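Local coordinates for protein acetylxylan esterase A (Aspergillus awamori, PDB 5X6S) that removes acetyl side groups from the backbone of acetylated xylans, as a secreted serine esterase of carbohydrate esterase family 1, at residues 78-84 and 149-153. Residues are numbered along the deposited sequence; the frame is centred on the assembly and turned at random.
With NAG (2-acetamido-2-deoxy-beta-D-glucopyranose), chain C.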
# COMPACT_ATOMS: atom_id res chain seq x y z
N VAL A 78 -18.58 5.26 -13.86
CA VAL A 78 -17.76 4.04 -14.03
C VAL A 78 -17.55 3.75 -15.56
O VAL A 78 -17.25 2.59 -15.98
CB VAL A 78 -18.33 2.84 -13.25
CG1 VAL A 78 -18.15 3.06 -11.74
CG2 VAL A 78 -19.82 2.60 -13.61
N SER A 79 -17.64 4.82 -16.36
CA SER A 79 -17.61 4.74 -17.83
C SER A 79 -16.55 5.55 -18.56
O SER A 79 -16.09 5.15 -19.61
CB SER A 79 -18.99 5.09 -18.38
OG SER A 79 -19.39 6.41 -18.08
N SER A 80 -16.19 6.72 -18.02
CA SER A 80 -15.25 7.62 -18.68
C SER A 80 -13.82 7.09 -18.63
O SER A 80 -13.46 6.32 -17.73
CB SER A 80 -15.34 9.02 -18.06
OG SER A 80 -14.65 9.01 -16.78
N GLN A 81 -12.97 7.53 -19.55
CA GLN A 81 -11.54 7.22 -19.46
C GLN A 81 -10.93 7.81 -18.16
O GLN A 81 -10.09 7.22 -17.54
CB GLN A 81 -10.80 7.79 -20.68
CG GLN A 81 -11.11 7.06 -21.98
CD GLN A 81 -10.86 5.58 -21.84
OE1 GLN A 81 -11.80 4.80 -21.70
NE2 GLN A 81 -9.59 5.20 -21.79
N ALA A 82 -11.39 8.98 -17.77
CA ALA A 82 -10.95 9.62 -16.56
C ALA A 82 -11.17 8.76 -15.32
O ALA A 82 -10.29 8.66 -14.47
CB ALA A 82 -11.61 10.99 -16.40
N THR A 83 -12.36 8.15 -15.21
CA THR A 83 -12.68 7.35 -14.03
C THR A 83 -12.03 5.96 -14.11
O THR A 83 -11.83 5.32 -13.08
CB THR A 83 -14.20 7.26 -13.82
OG1 THR A 83 -14.49 6.96 -12.44
CG2 THR A 83 -14.84 6.19 -14.72
N LEU A 84 -11.76 5.49 -15.34
CA LEU A 84 -11.19 4.17 -15.59
C LEU A 84 -9.67 4.16 -15.76
O LEU A 84 -9.09 3.18 -16.24
CB LEU A 84 -11.90 3.50 -16.81
CG LEU A 84 -13.40 3.22 -16.64
CD1 LEU A 84 -13.99 2.62 -17.91
CD2 LEU A 84 -13.71 2.31 -15.41
N CYS A 149 -16.73 -2.97 -17.41
CA CYS A 149 -17.98 -3.41 -18.06
C CYS A 149 -18.87 -2.22 -18.45
O CYS A 149 -19.64 -2.30 -19.42
CB CYS A 149 -18.71 -4.41 -17.15
SG CYS A 149 -20.01 -5.43 -17.96
N PHE A 150 -18.77 -1.10 -17.71
CA PHE A 150 -19.55 0.08 -18.05
C PHE A 150 -18.77 1.07 -18.89
O PHE A 150 -19.25 2.19 -19.13
CB PHE A 150 -20.14 0.79 -16.81
CG PHE A 150 -21.60 0.48 -16.56
CD1 PHE A 150 -22.11 -0.81 -16.75
CD2 PHE A 150 -22.46 1.48 -16.09
CE1 PHE A 150 -23.45 -1.10 -16.47
CE2 PHE A 150 -23.80 1.20 -15.79
CZ PHE A 150 -24.29 -0.11 -16.00
N TYR A 151 -17.61 0.66 -19.35
CA TYR A 151 -16.87 1.42 -20.39
C TYR A 151 -17.83 2.08 -21.38
O TYR A 151 -18.78 1.44 -21.88
CB TYR A 151 -15.91 0.48 -21.12
CG TYR A 151 -15.26 1.06 -22.35
CD1 TYR A 151 -14.11 1.86 -22.25
CD2 TYR A 151 -15.77 0.77 -23.63
CE1 TYR A 151 -13.48 2.36 -23.39
CE2 TYR A 151 -15.18 1.27 -24.77
CZ TYR A 151 -14.05 2.04 -24.67
OH TYR A 151 -13.50 2.51 -25.83
N SER A 152 -17.61 3.36 -21.64
CA SER A 152 -18.33 4.07 -22.69
C SER A 152 -17.44 4.21 -23.93
O SER A 152 -16.35 4.81 -23.87
CB SER A 152 -18.79 5.45 -22.26
OG SER A 152 -19.09 6.23 -23.39
N ASN A 153 -17.92 3.65 -25.05
CA ASN A 153 -17.20 3.79 -26.32
C ASN A 153 -17.17 5.19 -26.90
O ASN A 153 -16.50 5.39 -27.90
CB ASN A 153 -17.65 2.74 -27.38
CG ASN A 153 -19.06 2.95 -27.90
OD1 ASN A 153 -19.65 4.02 -27.82
ND2 ASN A 153 -19.61 1.89 -28.46
C1 NAG C . -20.55 -1.27 -23.25
C2 NAG C . -19.85 -0.52 -24.39
C3 NAG C . -18.99 -1.45 -25.24
C4 NAG C . -18.02 -2.27 -24.39
C5 NAG C . -18.78 -2.92 -23.21
C6 NAG C . -17.81 -3.56 -22.24
C7 NAG C . -21.03 1.37 -25.40
C8 NAG C . -22.19 1.80 -26.25
N2 NAG C . -20.87 0.08 -25.21
O3 NAG C . -18.31 -0.66 -26.20
O4 NAG C . -17.37 -3.33 -25.07
O5 NAG C . -19.62 -2.03 -22.49
O6 NAG C . -18.59 -4.17 -21.21
O7 NAG C . -20.30 2.24 -24.91
O HOH W 1 -17.07 0.01 -15.49
O HOH W 2 -14.60 5.62 -21.94
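The Tyr151 ring meets Gln81 at one edge and the glycan at another: Gln81 OE1 stands 3.4 Å from Tyr151 CE1, while O3 of the N-acetylglucosamine lies in the ring plane. The bend at chi2 (-54°) carries the Gln81 amide to the Tyr151 edge, where its plane stands 82° from that of the ring, nearly perpendicular. Leu84 CD1 also sits at the ring edge, near its plane. The Phe150 ring is approached obliquely by Val78 CG2, which packs 3.7 Å from Phe150 CB; Met123 of helix 120-131 touches both side chains.

Joined here are two loops of the alpha/beta-hydrolase fold, one after strand 63-68 and one after strand 138-142, with the Phe150 side chain about 8 Å from that of Ser119, the probable nucleophile. A single direct hydrogen bond links the two backbones, from Ser152 N to Ser79 O (3.1 Å, 159° at the hydrogen). Water 1 adds a bridge, donating to Val78 O and accepting from Phe150 N. Within 78-84, Ser80 OG accepts from Thr83 N in an ST motif. On the glycan side, the sugar, part of a chain attached to the protein probably through Asn161, also hydrogen-bonds to the backbone of 149-153: its O6 donates to Cys149 O, and Asn153 N gives an almost straight bond of 2.8 Å to its O7. Cys149 is itself anchored by its disulfide to Cys164.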